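PDB 4DQ6: putative pyridoxal phosphate-dependent transferase from Clostridium difficile, which binds pyridoxal-5'-phosphate and, as a member of the class I and II aminotransferase family, probably works as a cofactor-dependent transferase. Local coordinates for residues D184-L189 with A220-E225; N197-S202 with L252-D257; Y309-E312 with K318-K321; S333-G336 with E341-S344. One frame throughout, in Å; residues are numbered along the deposited sequence.

Contact 1: D184-L189 with A220-E225; sequences DELKKL and ASISKE
Two torsions of Ile222 spread its branches over Leu186 and Lys187: chi1 of -65° sets CG1 beside the backbone N and CG2 opposite it, and chi2 of 173° carries CD1 straight out to Leu186. There CD1 of Ile222 lies 3.6 Å from Leu186 CB and 4.2 Å from Leu186 CD1, the two side chains crossing at about a right angle, so the isoleucine tip meets the root of the leucine and one of its methyls. The other branch serves Lys187. Ile222 CG2 sits 3.9 Å from Lys187 CG and, further along the same chain, 3.9 Å from Lys187 CE, so the lysine runs its hydrocarbon part past the methyl before it bends at the last torsion. Ile222 thus enters the edge of helix 183-195 between two consecutive side chains, one buried and one exposed. That helix is the crossover of a beta-alpha-beta unit joining the parallel neighbours 165-171 and 199-203 in the large mixed sheet of the PLP-dependent transferase fold. Deeper in, Leu186 also rests on Leu170 of strand 165-171 and on Trp181. Just past Ile222, Ser223 caps the short helix 224-228 through a bond from Phe226 N to its OG. No hydrogen bond or salt bridge joins 184-189 to 220-225; with 133 Å² buried between them, the contact between these two segments is van der Waals packing, and the lysine contributes through its methylenes rather than its charge.

Contact 2: N197-S202 with L252-D257; sequences NVKIIS and LPDEKD
The carboxylate of Asp257 is met by Lys199 at its oxygen end, not over a face. Lys199 NZ lies 2.5 Å from Asp257 OD2 in a salt bridge whose length is doubtful, because Asp257 OD2 stands too close to a neighbour in the model and its place is less sure. The other oxygen, Asp257 OD1, takes a bond of 2.8 Å from a water that also accepts, weakly, from Lys199 NZ. The second flat group, Asp254 at the N-cap, accepts from Lys256 N through its OD1 (2.8 Å, 145°), nearly in line with the C-O bond, and so caps helix 255-267. Asp254 OD2 stays 4.3 Å from Lys199 NZ, an opposite charge nearby but beyond salt-bridge range. In the seven-stranded mixed sheet of this fold, Lys199 begins strand 199-203 and is backbone-bonded to strand 165-171; its side chain crosses the neighbouring strand 230-234, touching Ile231, to reach the helix that follows strand 248-251. With chi1 at -169°, CG stands opposite the backbone N, and a bend at chi2 (93°) turns the chain toward the helix. Lys228 O accepts a further bond from NZ. Asp257 is buried against Ile231 and Leu110, and its place in the first turn of the helix would probably stabilise its negative charge.

Contact 3: Y309-E312 with K318-K321; sequences YINE and KVRK
Near its C-terminal end helix 289-313 runs past the short strand 318-319, with the CA atoms of Asn311 and Lys318 7.8 Å apart. A tight connection joins the two, and this weakly bonded strand is one of the two outer strands, within the chain, of the four-stranded antiparallel sheet in the smaller, C-terminal domain of this PLP-dependent transferase fold. Val319 points its side chain at the helix. Its chi1 of 57° places CG1 between the backbone N and the carbonyl carbon, from where Val319 CG1 meets Ile310 CD1 at 4.2 Å as the two side chains cross at a slant. Val319 CG1 also lies 4.2 Å from Asn311 OD1, so the methyl sits near both the apolar and the polar neighbour. Ile310 and Val319 also share Leu328 of strand 327-331, and Val319 touches Val330 and Ile307 as well. Strand 327-331 flanks 318-319 on one side, with Lys318 backbone-bonded to Asp331. On the helix-facing side, the N-H and C=O of Val319 turn to the Asn311 amide through two waters. One water accepts from Asn311 ND2 at 3.2 Å and donates to Val319 O at 2.8 Å; the other donates to Asn311 OD1 at 3.1 Å and accepts from Val319 N at 3.0 Å.

Contact 4: S333-G336 with E341-S344; sequences SALG and ELES
Leu335 and Leu342 meet methyl to methyl, CD1 against CD1 at 4.4 Å, a light touch that accounts for much of the small 72 Å² interface. Alongside it runs a polar link: a water donates to Glu341 OE1 at 3.0 Å and to Gly336 O, the latter at a distance too short to be trusted in detail. Gly336 O and Glu341 OE1 themselves remain 4.5 Å apart. Torsions bring the leucines together, for chi1 of 179° swings Leu342 CG to the side opposite its backbone N, while Leu335, at -57°, holds its CG beside the N and sends the extended chain toward the helix. One shell out, Glu341 OE1 also accepts from Ser338 N, as in the backbone-to-side-chain half of a capping box at the start of helix 339-350, and this bond anchors the carboxylate near the water. On the other segment a 3-10 turn spans 333-335, closed by Gly336 N to Ser333 O at 3.0 Å, and the positive phi of Gly336 (67°) redirects the chain beyond it. Ser333 OG bonds Asp331 OD1, tying the turn to the end of strand 327-331. A carbonyl and a carboxylate are both acceptors and cannot bond each other directly; the water, its bond to Gly336 O short and so doubtful, links the loop after strand 327-331 to the start of helix 339-350, beside a thin apolar contact.

Contacts 1 and 2 lie around the large mixed sheet, contact 1 in the connections between its strands and contact 2 from strand 199-203 to helix 255-267; their centres are 13 Å apart and their nearest atoms about 4 Å, and their segments alternate along the chain. Contacts 3 and 4, with centres 16 Å apart, belong to the C-terminal part and are bridged by strand 327-331, whose Asp331 bonds both Lys318 and Ser333. Contacts 2 and 3 are 39 Å apart between centres, on opposite sides of the chain's centre. The side chain of Leu186 in contact 1 is about 14 Å from a bound PLP, and strand 199-203 of contact 2 ends in Asp203, which lines the PLP pocket together with Lys238.

Contact 1: D184-L189 with A220-E225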
# COMPACT_ATOMS: atom_id res chain seq x y z
N ASP A 184 -27.95 -8.34 -20.79
CA ASP A 184 -29.34 -8.27 -20.32
C ASP A 184 -29.51 -8.53 -18.82
O ASP A 184 -30.39 -7.92 -18.13
CB ASP A 184 -30.25 -9.20 -21.11
CG ASP A 184 -30.54 -8.70 -22.55
OD1 ASP A 184 -30.22 -7.54 -22.89
OD2 ASP A 184 -31.16 -9.49 -23.31
N GLU A 185 -28.67 -9.39 -18.25
CA GLU A 185 -28.71 -9.58 -16.81
C GLU A 185 -28.26 -8.32 -16.06
O GLU A 185 -28.81 -7.95 -15.03
CB GLU A 185 -27.88 -10.78 -16.36
CG GLU A 185 -28.49 -12.11 -16.68
CD GLU A 185 -27.55 -13.27 -16.39
OE1 GLU A 185 -26.46 -13.24 -16.95
OE2 GLU A 185 -27.94 -14.19 -15.63
N LEU A 186 -27.25 -7.66 -16.60
CA LEU A 186 -26.72 -6.45 -15.99
C LEU A 186 -27.66 -5.27 -16.17
O LEU A 186 -27.87 -4.48 -15.23
CB LEU A 186 -25.37 -6.12 -16.61
CG LEU A 186 -24.28 -7.15 -16.28
CD1 LEU A 186 -23.10 -6.89 -17.20
CD2 LEU A 186 -23.90 -7.04 -14.81
N LYS A 187 -28.33 -5.22 -17.32
CA LYS A 187 -29.37 -4.17 -17.51
C LYS A 187 -30.48 -4.31 -16.51
O LYS A 187 -30.93 -3.32 -15.96
CB LYS A 187 -29.98 -4.30 -18.89
CG LYS A 187 -29.08 -3.79 -19.98
CD LYS A 187 -29.65 -4.15 -21.36
CE LYS A 187 -29.19 -3.15 -22.40
NZ LYS A 187 -30.26 -3.01 -23.43
N LYS A 188 -30.93 -5.54 -16.28
CA LYS A 188 -32.04 -5.70 -15.32
C LYS A 188 -31.63 -5.23 -13.93
O LYS A 188 -32.37 -4.52 -13.25
CB LYS A 188 -32.54 -7.13 -15.34
CG LYS A 188 -33.91 -7.28 -14.68
CD LYS A 188 -34.49 -8.63 -15.05
CE LYS A 188 -35.62 -9.01 -14.13
NZ LYS A 188 -36.85 -8.28 -14.49
N LEU A 189 -30.42 -5.55 -13.49
CA LEU A 189 -29.92 -5.11 -12.19
C LEU A 189 -29.76 -3.60 -12.15
O LEU A 189 -30.11 -2.95 -11.17
CB LEU A 189 -28.56 -5.77 -11.87
CG LEU A 189 -27.79 -5.31 -10.63
CD1 LEU A 189 -28.67 -5.58 -9.38
CD2 LEU A 189 -26.36 -5.98 -10.71
N ALA A 220 -20.62 -0.37 -16.17
CA ALA A 220 -20.63 1.05 -16.50
C ALA A 220 -20.62 1.32 -18.00
O ALA A 220 -20.88 2.45 -18.41
CB ALA A 220 -19.39 1.71 -15.89
N SER A 221 -20.32 0.31 -18.82
CA SER A 221 -20.15 0.46 -20.26
C SER A 221 -21.48 0.40 -21.05
O SER A 221 -21.52 0.64 -22.25
CB SER A 221 -19.20 -0.61 -20.82
OG SER A 221 -19.81 -1.89 -20.93
N ILE A 222 -22.54 -0.00 -20.36
CA ILE A 222 -23.81 -0.35 -21.04
C ILE A 222 -24.58 0.87 -21.56
O ILE A 222 -25.17 0.81 -22.65
CB ILE A 222 -24.69 -1.22 -20.13
CG1 ILE A 222 -23.96 -2.54 -19.90
CG2 ILE A 222 -26.09 -1.46 -20.73
CD1 ILE A 222 -24.65 -3.41 -18.86
N SER A 223 -24.53 1.95 -20.81
CA SER A 223 -25.21 3.19 -21.17
C SER A 223 -24.60 4.35 -20.40
O SER A 223 -23.94 4.18 -19.38
CB SER A 223 -26.69 3.09 -20.86
OG SER A 223 -26.97 3.14 -19.47
N LYS A 224 -24.92 5.56 -20.84
CA LYS A 224 -24.44 6.74 -20.15
C LYS A 224 -25.04 6.84 -18.76
O LYS A 224 -24.40 7.33 -17.84
CB LYS A 224 -24.82 8.02 -20.94
CG LYS A 224 -24.01 8.16 -22.22
CD LYS A 224 -22.51 8.32 -21.97
CE LYS A 224 -21.75 8.51 -23.29
NZ LYS A 224 -20.71 9.58 -23.16
N GLU A 225 -26.27 6.40 -18.61
CA GLU A 225 -26.95 6.47 -17.34
C GLU A 225 -26.28 5.46 -16.36
O GLU A 225 -26.09 5.74 -15.15
CB GLU A 225 -28.42 6.10 -17.54
CG GLU A 225 -29.26 7.07 -18.42
CD GLU A 225 -28.85 7.22 -19.91
OE1 GLU A 225 -28.43 6.22 -20.57
OE2 GLU A 225 -29.01 8.37 -20.44

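Contact 2: N197-S202 with L252-D257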
# COMPACT_ATOMS: atom_id res chain seq x y z
N ASN A 197 -32.32 4.69 -6.63
CA ASN A 197 -31.20 5.57 -6.30
C ASN A 197 -30.12 4.86 -5.50
O ASN A 197 -29.64 5.40 -4.50
CB ASN A 197 -31.67 6.82 -5.55
CG ASN A 197 -32.66 7.65 -6.35
OD1 ASN A 197 -33.85 7.71 -6.03
ND2 ASN A 197 -32.17 8.32 -7.41
N VAL A 198 -29.74 3.67 -5.97
CA VAL A 198 -28.74 2.83 -5.30
C VAL A 198 -27.57 2.90 -6.25
O VAL A 198 -27.70 2.58 -7.46
CB VAL A 198 -29.13 1.35 -5.17
CG1 VAL A 198 -28.02 0.49 -4.56
CG2 VAL A 198 -30.36 1.17 -4.30
N LYS A 199 -26.43 3.35 -5.72
CA LYS A 199 -25.21 3.39 -6.47
C LYS A 199 -24.59 1.98 -6.52
O LYS A 199 -24.65 1.27 -5.56
CB LYS A 199 -24.21 4.36 -5.84
CG LYS A 199 -23.01 4.63 -6.75
CD LYS A 199 -23.25 5.88 -7.62
CE LYS A 199 -21.94 6.45 -8.16
NZ LYS A 199 -22.09 7.79 -8.85
N ILE A 200 -24.07 1.63 -7.67
CA ILE A 200 -23.36 0.34 -7.86
C ILE A 200 -21.86 0.46 -7.82
O ILE A 200 -21.30 1.33 -8.52
CB ILE A 200 -23.75 -0.37 -9.19
CG1 ILE A 200 -25.29 -0.54 -9.25
CG2 ILE A 200 -22.98 -1.73 -9.32
CD1 ILE A 200 -25.78 -1.40 -10.39
N ILE A 201 -21.23 -0.37 -6.97
CA ILE A 201 -19.78 -0.52 -7.01
C ILE A 201 -19.53 -1.89 -7.63
O ILE A 201 -19.96 -2.89 -7.13
CB ILE A 201 -19.15 -0.48 -5.62
CG1 ILE A 201 -19.25 0.91 -4.97
CG2 ILE A 201 -17.67 -0.86 -5.75
CD1 ILE A 201 -18.79 0.91 -3.53
N SER A 202 -18.90 -1.93 -8.79
CA SER A 202 -18.73 -3.19 -9.51
C SER A 202 -17.29 -3.64 -9.40
O SER A 202 -16.39 -2.98 -9.97
CB SER A 202 -19.13 -2.99 -10.95
OG SER A 202 -19.14 -4.23 -11.67
N LEU A 252 -14.02 6.24 -11.91
CA LEU A 252 -15.12 7.06 -11.35
C LEU A 252 -15.49 8.18 -12.36
O LEU A 252 -14.90 9.25 -12.38
CB LEU A 252 -14.72 7.60 -9.99
CG LEU A 252 -14.10 6.68 -8.98
CD1 LEU A 252 -12.56 6.81 -8.99
CD2 LEU A 252 -14.67 6.97 -7.60
N PRO A 253 -16.49 7.90 -13.20
CA PRO A 253 -16.93 8.87 -14.22
C PRO A 253 -17.61 10.11 -13.64
O PRO A 253 -17.70 11.11 -14.34
CB PRO A 253 -17.91 8.05 -15.08
CG PRO A 253 -17.51 6.64 -14.86
CD PRO A 253 -17.14 6.59 -13.40
N ASP A 254 -18.11 10.03 -12.43
CA ASP A 254 -18.73 11.20 -11.78
C ASP A 254 -17.67 11.94 -10.97
O ASP A 254 -17.06 11.39 -10.05
CB ASP A 254 -19.92 10.74 -10.94
CG ASP A 254 -20.65 11.89 -10.28
OD1 ASP A 254 -20.03 12.85 -9.85
OD2 ASP A 254 -21.89 11.85 -10.19
N GLU A 255 -17.41 13.19 -11.32
CA GLU A 255 -16.34 13.93 -10.65
C GLU A 255 -16.53 14.09 -9.14
O GLU A 255 -15.56 14.24 -8.41
CB GLU A 255 -16.07 15.29 -11.29
CG GLU A 255 -17.22 16.23 -11.36
CD GLU A 255 -16.99 17.21 -12.50
OE1 GLU A 255 -15.83 17.71 -12.61
OE2 GLU A 255 -17.95 17.47 -13.28
N LYS A 256 -17.76 14.07 -8.67
CA LYS A 256 -18.00 14.17 -7.21
C LYS A 256 -17.60 12.92 -6.44
O LYS A 256 -17.07 13.03 -5.35
CB LYS A 256 -19.45 14.45 -6.89
CG LYS A 256 -19.93 15.76 -7.45
CD LYS A 256 -21.40 15.95 -7.12
CE LYS A 256 -21.65 16.13 -5.62
NZ LYS A 256 -22.91 16.92 -5.39
N ASP A 257 -17.84 11.77 -7.05
CA ASP A 257 -17.28 10.49 -6.55
C ASP A 257 -15.76 10.45 -6.61
O ASP A 257 -15.10 9.99 -5.65
CB ASP A 257 -17.81 9.31 -7.36
CG ASP A 257 -19.29 9.08 -7.21
OD1 ASP A 257 -19.96 9.51 -6.20
OD2 ASP A 257 -19.80 8.37 -8.12
O HOH W 1 -22.60 8.60 -5.82

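Contact 3: Y309-E312 with K318-K321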
# COMPACT_ATOMS: atom_id res chain seq x y z
N TYR A 309 -12.57 -35.47 -15.33
CA TYR A 309 -12.06 -36.30 -14.26
C TYR A 309 -13.08 -36.48 -13.15
O TYR A 309 -13.33 -37.59 -12.73
CB TYR A 309 -10.76 -35.74 -13.68
CG TYR A 309 -10.05 -36.68 -12.80
CD1 TYR A 309 -10.39 -36.85 -11.47
CD2 TYR A 309 -8.98 -37.43 -13.31
CE1 TYR A 309 -9.69 -37.77 -10.65
CE2 TYR A 309 -8.32 -38.34 -12.51
CZ TYR A 309 -8.66 -38.48 -11.19
OH TYR A 309 -8.01 -39.39 -10.40
N ILE A 310 -13.72 -35.38 -12.73
CA ILE A 310 -14.72 -35.45 -11.65
C ILE A 310 -15.92 -36.30 -12.10
O ILE A 310 -16.39 -37.18 -11.35
CB ILE A 310 -15.23 -34.04 -11.20
CG1 ILE A 310 -14.13 -33.25 -10.47
CG2 ILE A 310 -16.45 -34.15 -10.29
CD1 ILE A 310 -14.35 -31.75 -10.46
N ASN A 311 -16.40 -36.08 -13.31
CA ASN A 311 -17.57 -36.80 -13.80
C ASN A 311 -17.32 -38.28 -13.98
O ASN A 311 -18.20 -39.11 -13.74
CB ASN A 311 -18.09 -36.17 -15.10
CG ASN A 311 -18.72 -34.79 -14.91
OD1 ASN A 311 -19.12 -34.37 -13.80
ND2 ASN A 311 -18.82 -34.07 -16.00
N GLU A 312 -16.11 -38.64 -14.36
CA GLU A 312 -15.71 -40.04 -14.52
C GLU A 312 -15.34 -40.72 -13.19
O GLU A 312 -15.71 -41.90 -12.93
CB GLU A 312 -14.59 -40.11 -15.57
CG GLU A 312 -15.15 -39.75 -16.93
CD GLU A 312 -14.18 -39.86 -18.10
OE1 GLU A 312 -12.99 -40.22 -17.90
OE2 GLU A 312 -14.66 -39.53 -19.23
N LYS A 318 -20.83 -32.66 -8.10
CA LYS A 318 -21.49 -31.94 -9.19
C LYS A 318 -20.75 -30.61 -9.43
O LYS A 318 -20.42 -29.90 -8.51
CB LYS A 318 -22.96 -31.67 -8.85
CG LYS A 318 -23.84 -32.94 -8.71
CD LYS A 318 -23.52 -33.91 -9.85
CE LYS A 318 -24.49 -35.07 -10.05
NZ LYS A 318 -24.03 -36.30 -9.36
N VAL A 319 -20.57 -30.27 -10.69
CA VAL A 319 -19.74 -29.12 -11.10
C VAL A 319 -20.29 -28.62 -12.43
O VAL A 319 -20.61 -29.41 -13.30
CB VAL A 319 -18.25 -29.47 -11.17
CG1 VAL A 319 -18.02 -30.62 -12.13
CG2 VAL A 319 -17.39 -28.23 -11.46
N ARG A 320 -20.49 -27.30 -12.52
CA ARG A 320 -20.84 -26.59 -13.75
C ARG A 320 -19.59 -25.86 -14.24
O ARG A 320 -18.94 -25.19 -13.42
CB ARG A 320 -21.96 -25.56 -13.46
N LYS A 321 -19.29 -25.94 -15.52
CA LYS A 321 -18.09 -25.26 -16.08
C LYS A 321 -18.26 -23.74 -15.85
O LYS A 321 -19.31 -23.15 -16.20
CB LYS A 321 -17.96 -25.55 -17.55
CG LYS A 321 -16.75 -24.98 -18.21
CD LYS A 321 -16.56 -25.49 -19.62
CE LYS A 321 -15.47 -24.74 -20.33
NZ LYS A 321 -15.12 -25.40 -21.64
O HOH W 2 -20.36 -31.35 -15.34
O HOH W 3 -21.30 -32.48 -12.63

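Contact 4: S333-G336 with E341-S344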
# COMPACT_ATOMS: atom_id res chain seq x y z
N SER A 333 -22.23 -31.99 -1.69
CA SER A 333 -23.31 -32.25 -0.77
C SER A 333 -23.86 -33.69 -0.87
O SER A 333 -24.36 -34.23 0.14
CB SER A 333 -24.46 -31.24 -0.98
OG SER A 333 -25.02 -31.34 -2.26
N ALA A 334 -23.75 -34.33 -2.03
CA ALA A 334 -24.31 -35.70 -2.20
C ALA A 334 -23.56 -36.73 -1.35
O ALA A 334 -24.05 -37.83 -1.17
CB ALA A 334 -24.35 -36.11 -3.67
N LEU A 335 -22.40 -36.39 -0.81
CA LEU A 335 -21.66 -37.27 0.15
C LEU A 335 -22.32 -37.36 1.53
O LEU A 335 -21.97 -38.23 2.36
CB LEU A 335 -20.23 -36.78 0.33
CG LEU A 335 -19.37 -36.65 -0.93
CD1 LEU A 335 -17.97 -36.12 -0.64
CD2 LEU A 335 -19.25 -38.00 -1.66
N GLY A 336 -23.26 -36.45 1.80
CA GLY A 336 -23.97 -36.44 3.08
C GLY A 336 -23.14 -36.10 4.31
O GLY A 336 -23.50 -36.51 5.43
N GLU A 341 -17.27 -31.88 8.65
CA GLU A 341 -16.77 -33.24 8.35
C GLU A 341 -16.01 -33.25 7.01
O GLU A 341 -15.00 -33.92 6.85
CB GLU A 341 -17.94 -34.24 8.28
CG GLU A 341 -18.49 -34.60 9.66
CD GLU A 341 -19.88 -35.24 9.68
OE1 GLU A 341 -20.60 -35.35 8.64
OE2 GLU A 341 -20.27 -35.66 10.79
N LEU A 342 -16.56 -32.55 6.03
CA LEU A 342 -15.93 -32.46 4.70
C LEU A 342 -14.58 -31.74 4.77
O LEU A 342 -13.56 -32.19 4.21
CB LEU A 342 -16.91 -31.76 3.75
CG LEU A 342 -16.41 -31.55 2.32
CD1 LEU A 342 -16.09 -32.90 1.71
CD2 LEU A 342 -17.49 -30.78 1.54
N GLU A 343 -14.54 -30.62 5.45
CA GLU A 343 -13.26 -29.93 5.60
C GLU A 343 -12.21 -30.87 6.24
O GLU A 343 -11.07 -30.91 5.81
CB GLU A 343 -13.39 -28.62 6.38
CG GLU A 343 -12.03 -27.96 6.57
CD GLU A 343 -12.09 -26.52 7.05
OE1 GLU A 343 -13.21 -25.93 7.11
OE2 GLU A 343 -11.00 -25.98 7.36
N SER A 344 -12.64 -31.60 7.28
CA SER A 344 -11.75 -32.51 7.99
C SER A 344 -11.17 -33.59 7.08
O SER A 344 -9.97 -33.82 7.11
CB SER A 344 -12.45 -33.16 9.23
OG SER A 344 -12.82 -32.16 10.16
O HOH W 4 -23.15 -36.77 7.89